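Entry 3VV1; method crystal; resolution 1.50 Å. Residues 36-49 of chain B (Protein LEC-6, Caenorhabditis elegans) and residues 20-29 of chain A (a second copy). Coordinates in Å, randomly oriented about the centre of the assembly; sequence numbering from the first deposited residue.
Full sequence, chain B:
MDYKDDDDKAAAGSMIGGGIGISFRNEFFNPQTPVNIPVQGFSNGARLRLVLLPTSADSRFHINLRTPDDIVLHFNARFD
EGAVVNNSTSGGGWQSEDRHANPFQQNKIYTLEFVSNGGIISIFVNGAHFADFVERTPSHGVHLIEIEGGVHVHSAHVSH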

ATOM      1  N   ASN B  36       6.792   0.248 -13.324  1.00 15.97           N
ATOM      2  CA  ASN B  36       6.779   1.627 -12.847  1.00 16.80           C
ATOM      3  C   ASN B  36       5.872   1.613 -11.619  1.00 17.12           C
ATOM      4  O   ASN B  36       4.711   1.214 -11.717  1.00 20.14           O
ATOM      5  CB  ASN B  36       6.205   2.543 -13.935  1.00 20.27           C
ATOM      6  CG  ASN B  36       7.171   2.750 -15.095  1.00 31.38           C
ATOM      7  OD1 ASN B  36       8.417   2.621 -14.973  1.00 37.26           O
ATOM      8  ND2 ASN B  36       6.605   3.100 -16.246  1.00 43.93           N
ATOM      9  N   ILE B  37       6.401   1.992 -10.466  1.00 14.16           N
ATOM     10  CA  ILE B  37       5.663   1.849  -9.211  1.00 14.21           C
ATOM     11  C   ILE B  37       5.583   3.255  -8.575  1.00 14.20           C
ATOM     12  O   ILE B  37       6.575   3.707  -7.983  1.00 14.91           O
ATOM     13  CB  ILE B  37       6.349   0.914  -8.192  1.00 13.44           C
ATOM     14  CG1 ILE B  37       6.827  -0.432  -8.825  1.00 14.69           C
ATOM     15  CG2 ILE B  37       5.346   0.680  -7.002  1.00 13.72           C
ATOM     16  CD1 ILE B  37       7.605  -1.314  -7.862  1.00 15.29           C
ATOM     17  N   PRO B  38       4.450   3.964  -8.707  1.00 16.27           N
ATOM     18  CA  PRO B  38       4.236   5.243  -7.960  1.00 15.21           C
ATOM     19  C   PRO B  38       4.128   4.900  -6.469  1.00 14.01           C
ATOM     20  O   PRO B  38       3.377   3.988  -6.085  1.00 15.24           O
ATOM     21  CB  PRO B  38       2.937   5.780  -8.501  1.00 18.16           C
ATOM     22  CG  PRO B  38       2.684   5.033  -9.760  1.00 22.09           C
ATOM     23  CD  PRO B  38       3.348   3.687  -9.629  1.00 17.68           C
ATOM     24  N   VAL B  39       4.911   5.626  -5.691  1.00 14.53           N
ATOM     25  CA  VAL B  39       5.004   5.423  -4.226  1.00 13.54           C
ATOM     26  C   VAL B  39       4.958   6.713  -3.422  1.00 14.93           C
ATOM     27  O   VAL B  39       5.173   7.802  -3.979  1.00 16.36           O
ATOM     28  CB  VAL B  39       6.278   4.632  -3.832  1.00 13.11           C
ATOM     29  CG1 VAL B  39       6.327   3.275  -4.538  1.00 14.03           C
ATOM     30  CG2 VAL B  39       7.550   5.438  -4.162  1.00 14.43           C
ATOM     31  N   GLN B  40       4.676   6.565  -2.119  1.00 15.21           N
ATOM     32  CA  GLN B  40       4.877   7.641  -1.168  1.00 16.20           C
ATOM     33  C   GLN B  40       5.314   7.029   0.146  1.00 15.14           C
ATOM     34  O   GLN B  40       5.150   5.830   0.379  1.00 13.10           O
ATOM     35  CB  GLN B  40       3.577   8.446  -0.939  1.00 18.45           C
ATOM     36  CG  GLN B  40       2.387   7.615  -0.493  1.00 17.16           C
ATOM     37  CD  GLN B  40       1.103   8.393  -0.595  1.00 20.42           C
ATOM     38  OE1 GLN B  40       0.486   8.555  -1.681  1.00 22.15           O
ATOM     39  NE2 GLN B  40       0.676   8.884   0.543  1.00 20.50           N
ATOM     40  N   GLY B  41       5.801   7.883   1.026  1.00 15.63           N
ATOM     41  CA  GLY B  41       6.119   7.468   2.382  1.00 16.12           C
ATOM     42  C   GLY B  41       7.462   6.816   2.524  1.00 15.00           C
ATOM     43  O   GLY B  41       7.652   6.000   3.440  1.00 14.81           O
ATOM     44  N   PHE B  42       8.382   7.117   1.624  1.00 14.67           N
ATOM     45  CA  PHE B  42       9.742   6.594   1.720  1.00 12.88           C
ATOM     46  C   PHE B  42      10.593   7.361   2.747  1.00 14.68           C
ATOM     47  O   PHE B  42      11.462   8.187   2.406  1.00 19.72           O
ATOM     48  CB  PHE B  42      10.417   6.641   0.355  1.00 14.11           C
ATOM     49  CG  PHE B  42      11.701   5.834   0.271  1.00 14.14           C
ATOM     50  CD1 PHE B  42      11.667   4.448   0.442  1.00 13.93           C
ATOM     51  CD2 PHE B  42      12.953   6.473   0.051  1.00 14.59           C
ATOM     52  CE1 PHE B  42      12.841   3.669   0.376  1.00 14.02           C
ATOM     53  CE2 PHE B  42      14.115   5.710  -0.051  1.00 14.87           C
ATOM     54  CZ  PHE B  42      14.068   4.328   0.131  1.00 14.71           C
ATOM     55  N   SER B  43      10.350   7.066   3.991  1.00 13.75           N
ATOM     56  CA  SER B  43      10.993   7.743   5.090  1.00 14.61           C
ATOM     57  C   SER B  43      11.951   6.763   5.797  1.00 14.52           C
ATOM     58  O   SER B  43      12.080   5.597   5.420  1.00 12.71           O
ATOM     59  CB  SER B  43       9.935   8.237   6.094  1.00 15.52           C
ATOM     60  OG  SER B  43       9.206   7.161   6.589  1.00 16.78           O
ATOM     61  N   ASN B  44      12.576   7.264   6.857  1.00 14.83           N
ATOM     62  CA  ASN B  44      13.537   6.399   7.584  1.00 14.07           C
ATOM     63  C   ASN B  44      12.788   5.126   8.076  1.00 13.64           C
ATOM     64  O   ASN B  44      11.741   5.210   8.721  1.00 15.27           O
ATOM     65  CB  ASN B  44      14.052   7.227   8.771  1.00 15.99           C
ATOM     66  CG  ASN B  44      15.352   6.686   9.360  1.00 14.58           C
ATOM     67  OD1 ASN B  44      15.542   5.454   9.413  1.00 15.07           O
ATOM     68  ND2 ASN B  44      16.191   7.588   9.871  1.00 15.23           N
ATOM     69  N   GLY B  45      13.333   3.960   7.726  1.00 12.95           N
ATOM     70  CA  GLY B  45      12.784   2.655   8.073  1.00 13.66           C
ATOM     71  C   GLY B  45      12.009   2.045   6.919  1.00 13.13           C
ATOM     72  O   GLY B  45      11.624   0.864   6.998  1.00 13.43           O
ATOM     73  N   ALA B  46      11.717   2.821   5.878  1.00 12.45           N
ATOM     74  CA  ALA B  46      10.981   2.229   4.713  1.00 12.24           C
ATOM     75  C   ALA B  46      11.815   1.156   3.997  1.00 11.65           C
ATOM     76  O   ALA B  46      13.036   1.278   3.888  1.00 11.55           O
ATOM     77  CB  ALA B  46      10.579   3.345   3.735  1.00 12.23           C
ATOM     78  N   ARG B  47      11.138   0.089   3.567  1.00 10.77           N
ATOM     79  CA  ARG B  47      11.779  -1.103   2.986  1.00 11.38           C
ATOM     80  C   ARG B  47      11.079  -1.434   1.664  1.00 11.70           C
ATOM     81  O   ARG B  47       9.852  -1.592   1.621  1.00 12.39           O
ATOM     82  CB  ARG B  47      11.696  -2.299   3.955  1.00 12.78           C
ATOM     83  CG  ARG B  47      12.306  -2.073   5.369  1.00 16.29           C
ATOM     84  CD  ARG B  47      12.127  -3.272   6.298  1.00 17.67           C
ATOM     85  NE  ARG B  47      12.981  -4.329   5.771  1.00 18.53           N
ATOM     86  CZ  ARG B  47      14.249  -4.559   6.167  1.00 18.70           C
ATOM     87  NH1 ARG B  47      14.820  -3.876   7.169  1.00 20.74           N
ATOM     88  NH2 ARG B  47      14.952  -5.524   5.567  1.00 18.62           N
ATOM     89  N   LEU B  48      11.874  -1.544   0.603  1.00 11.07           N
ATOM     90  CA  LEU B  48      11.402  -2.101  -0.663  1.00 10.45           C
ATOM     91  C   LEU B  48      11.985  -3.525  -0.759  1.00 10.93           C
ATOM     92  O   LEU B  48      13.227  -3.686  -0.735  1.00 11.52           O
ATOM     93  CB  LEU B  48      11.884  -1.236  -1.852  1.00 13.75           C
ATOM     94  CG  LEU B  48      11.585  -1.827  -3.240  1.00 12.71           C
ATOM     95  CD1 LEU B  48      10.085  -1.875  -3.512  1.00 14.46           C
ATOM     96  CD2 LEU B  48      12.360  -1.015  -4.276  1.00 14.51           C
ATOM     97  N   ARG B  49      11.127  -4.536  -0.937  1.00 11.63           N
ATOM     98  CA  ARG B  49      11.605  -5.904  -1.085  1.00 11.49           C
ATOM     99  C   ARG B  49      11.136  -6.397  -2.452  1.00 10.48           C
ATOM    100  O   ARG B  49       9.939  -6.364  -2.783  1.00 11.98           O
ATOM    101  CB  ARG B  49      11.037  -6.764   0.020  1.00 12.77           C
ATOM    102  CG  ARG B  49      11.373  -8.211  -0.126  1.00 14.21           C
ATOM    103  CD  ARG B  49      10.986  -8.838   1.201  1.00 19.02           C
ATOM    104  NE  ARG B  49      10.991 -10.250   1.058  1.00 25.31           N
ATOM    105  CZ  ARG B  49      11.364 -11.059   2.056  1.00 26.45           C
ATOM    106  NH1 ARG B  49      11.741 -10.508   3.223  1.00 29.82           N
ATOM    107  NH2 ARG B  49      11.374 -12.389   1.893  1.00 29.58           N
TER
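Chain A, residues 20-29: IGISFRNEFF

Chain A runs parallel to the strand of chain B, with Gly A21 level with Pro B38, Ile A22 with Val B39 and Ser A23 with Gln B40. Ile A20 starts the segment with CA-to-CB directed away, and its carbonyl meets chain B through a water that donates to both Ile A20 O and Pro B38 O. Gly A21, extended, brings its CA to 3.4 Å from Pro B38 O. Ile A22 then uses both backbone groups: its N donates to Pro B38 O (3.1 Å), while its O accepts from Gln B40 N (3.0 Å), the alternation expected of parallel pairing. Its side chain, chi1 p, shares a face with Val B39 and places CD1 3.6 Å from Ile B37 CG2. Ser A23 turns to the other face with Gln B40, its CB 3.8 Å from Gln B40 CG.

A type I turn from Ser A23 to Asn A26 ends the pairing, held by Asn A26 N to Ser A23 O (3.0 Å). At its second position Phe A24, the residue of either stretch most covered by the other (162 Å²), still donates from N to Gln B40 O (3.1 Å) and packs its ring among Val B39, Phe B42, Ala B46 and Leu B48; CZ lies 3.5 Å from Phe B42 CD1. Beyond the turn, the edge of Phe A28 meets Gln B40, CD1 to OE1 3.6 Å.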

ATOM      1  N   ILE A  20      -1.624   4.352 -10.206  1.00 37.04           N
ATOM      2  CA  ILE A  20      -2.121   3.897  -8.851  1.00 32.97           C
ATOM      3  C   ILE A  20      -0.928   3.863  -7.900  1.00 33.31           C
ATOM      4  O   ILE A  20       0.016   3.088  -8.111  1.00 39.59           O
ATOM      5  CB  ILE A  20      -2.714   2.480  -8.845  1.00 33.24           C
ATOM      6  CG1 ILE A  20      -3.888   2.367  -9.851  1.00 39.17           C
ATOM      7  CG2 ILE A  20      -3.143   2.147  -7.428  1.00 32.81           C
ATOM      8  CD1 ILE A  20      -4.625   1.045  -9.861  1.00 38.40           C
ATOM      9  N   GLY A  21      -0.983   4.697  -6.872  1.00 25.57           N
ATOM     10  CA  GLY A  21       0.114   4.837  -5.925  1.00 23.14           C
ATOM     11  C   GLY A  21      -0.084   3.985  -4.686  1.00 18.99           C
ATOM     12  O   GLY A  21      -1.194   3.847  -4.158  1.00 19.05           O
ATOM     13  N   ILE A  22       1.041   3.492  -4.169  1.00 18.08           N
ATOM     14  CA  ILE A  22       1.029   2.719  -2.922  1.00 16.38           C
ATOM     15  C   ILE A  22       1.937   3.455  -1.936  1.00 16.01           C
ATOM     16  O   ILE A  22       2.648   4.415  -2.287  1.00 17.59           O
ATOM     17  CB  ILE A  22       1.523   1.246  -3.164  1.00 16.64           C
ATOM     18  CG1 ILE A  22       2.948   1.219  -3.764  1.00 18.15           C
ATOM     19  CG2 ILE A  22       0.508   0.461  -4.013  1.00 17.46           C
ATOM     20  CD1 ILE A  22       3.485  -0.195  -4.095  1.00 20.71           C
ATOM     21  N   SER A  23       1.829   3.054  -0.678  1.00 15.83           N
ATOM     22  CA  SER A  23       2.553   3.692   0.405  1.00 16.17           C
ATOM     23  C   SER A  23       3.355   2.702   1.243  1.00 16.25           C
ATOM     24  O   SER A  23       2.829   1.643   1.589  1.00 15.54           O
ATOM     25  CB  SER A  23       1.482   4.340   1.278  1.00 15.55           C
ATOM     26  OG  SER A  23       2.032   4.781   2.545  1.00 16.41           O
ATOM     27  N   PHE A  24       4.562   3.107   1.625  1.00 16.30           N
ATOM     28  CA  PHE A  24       5.426   2.274   2.493  1.00 16.68           C
ATOM     29  C   PHE A  24       4.809   2.126   3.878  1.00 17.12           C
ATOM     30  O   PHE A  24       5.179   1.188   4.590  1.00 17.92           O
ATOM     31  CB  PHE A  24       6.816   2.873   2.609  1.00 17.59           C
ATOM     32  CG  PHE A  24       7.620   2.703   1.368  1.00 19.02           C
ATOM     33  CD1 PHE A  24       7.538   3.633   0.355  1.00 20.12           C
ATOM     34  CD2 PHE A  24       8.508   1.609   1.217  1.00 20.29           C
ATOM     35  CE1 PHE A  24       8.299   3.443  -0.807  1.00 21.60           C
ATOM     36  CE2 PHE A  24       9.239   1.417   0.063  1.00 22.28           C
ATOM     37  CZ  PHE A  24       9.201   2.365  -0.953  1.00 23.75           C
ATOM     38  N   ARG A  25       3.854   2.985   4.217  1.00 14.59           N
ATOM     39  CA  ARG A  25       3.137   2.869   5.504  1.00 14.91           C
ATOM     40  C   ARG A  25       1.688   2.442   5.331  1.00 13.14           C
ATOM     41  O   ARG A  25       0.928   2.358   6.322  1.00 13.96           O
ATOM     42  CB  ARG A  25       3.322   4.154   6.367  1.00 17.75           C
ATOM     43  CG  ARG A  25       4.827   4.418   6.630  1.00 22.36           C
ATOM     44  CD  ARG A  25       5.108   5.475   7.700  1.00 28.87           C
ATOM     45  NE  ARG A  25       4.229   5.273   8.835  1.00 36.45           N
ATOM     46  CZ  ARG A  25       4.555   4.580   9.917  1.00 31.91           C
ATOM     47  NH1 ARG A  25       5.774   4.050  10.008  1.00 31.58           N
ATOM     48  NH2 ARG A  25       3.661   4.448  10.905  1.00 35.89           N
ATOM     49  N   ASN A  26       1.296   2.104   4.089  1.00 13.70           N
ATOM     50  CA  ASN A  26      -0.103   1.690   3.787  1.00 13.17           C
ATOM     51  C   ASN A  26      -1.136   2.667   4.344  1.00 12.69           C
ATOM     52  O   ASN A  26      -2.177   2.275   4.879  1.00 12.95           O
ATOM     53  CB  ASN A  26      -0.391   0.217   4.205  1.00 13.64           C
ATOM     54  CG  ASN A  26      -1.010  -0.580   3.070  1.00 16.18           C
ATOM     55  OD1 ASN A  26      -0.967  -0.130   1.952  1.00 17.39           O
ATOM     56  ND2 ASN A  26      -1.586  -1.748   3.348  1.00 17.70           N
ATOM     57  N   GLU A  27      -0.811   3.940   4.238  1.00 12.50           N
ATOM     58  CA  GLU A  27      -1.686   4.972   4.744  1.00 13.96           C
ATOM     59  C   GLU A  27      -1.750   6.160   3.819  1.00 12.98           C
ATOM     60  O   GLU A  27      -0.707   6.572   3.247  1.00 14.61           O
ATOM     61  CB  GLU A  27      -1.225   5.426   6.114  1.00 17.78           C
ATOM     62  CG  GLU A  27      -2.136   6.416   6.775  1.00 23.01           C
ATOM     63  CD  GLU A  27      -1.734   6.562   8.223  1.00 28.78           C
ATOM     64  OE1 GLU A  27      -0.468   6.535   8.508  1.00 29.50           O
ATOM     65  OE2 GLU A  27      -2.701   6.649   9.050  1.00 45.91           O
ATOM     66  N   PHE A  28      -2.958   6.726   3.696  1.00 12.33           N
ATOM     67  CA  PHE A  28      -3.182   7.874   2.785  1.00 11.93           C
ATOM     68  C   PHE A  28      -3.950   8.968   3.497  1.00 11.79           C
ATOM     69  O   PHE A  28      -4.783   8.695   4.359  1.00 13.31           O
ATOM     70  CB  PHE A  28      -3.948   7.402   1.548  1.00 11.81           C
ATOM     71  CG  PHE A  28      -3.217   6.320   0.806  1.00 12.34           C
ATOM     72  CD1 PHE A  28      -2.180   6.642  -0.115  1.00 13.62           C
ATOM     73  CD2 PHE A  28      -3.559   4.957   1.008  1.00 12.66           C
ATOM     74  CE1 PHE A  28      -1.508   5.633  -0.831  1.00 14.78           C
ATOM     75  CE2 PHE A  28      -2.863   3.957   0.262  1.00 12.51           C
ATOM     76  CZ  PHE A  28      -1.820   4.311  -0.612  1.00 13.75           C
ATOM     77  N   PHE A  29      -3.610  10.192   3.156  1.00 12.80           N
ATOM     78  CA  PHE A  29      -4.230  11.379   3.776  1.00 12.49           C
ATOM     79  C   PHE A  29      -5.066  12.165   2.761  1.00 13.89           C
ATOM     80  O   PHE A  29      -4.703  12.265   1.593  1.00 16.02           O
ATOM     81  CB  PHE A  29      -3.149  12.250   4.446  1.00 13.24           C
ATOM     82  CG  PHE A  29      -2.474  11.523   5.571  1.00 13.43           C
ATOM     83  CD1 PHE A  29      -1.381  10.667   5.322  1.00 14.67           C
ATOM     84  CD2 PHE A  29      -2.968  11.643   6.875  1.00 13.57           C
ATOM     85  CE1 PHE A  29      -0.811   9.954   6.353  1.00 15.34           C
ATOM     86  CE2 PHE A  29      -2.397  10.924   7.911  1.00 14.44           C
ATOM     87  CZ  PHE A  29      -1.316  10.085   7.645  1.00 14.31           C
TER
HETATM   88  O   HOH W   1       1.985   1.643  -7.327  1.00 30.26           O
HETATM   89  O   HOH W   2       1.475   6.737  -3.635  1.00 22.33           O
HETATM   90  O   HOH W   3       1.961   7.341   3.023  1.00 26.33           O
HETATM   91  O   HOH W   4      -1.409  10.745   1.369  1.00 16.95           O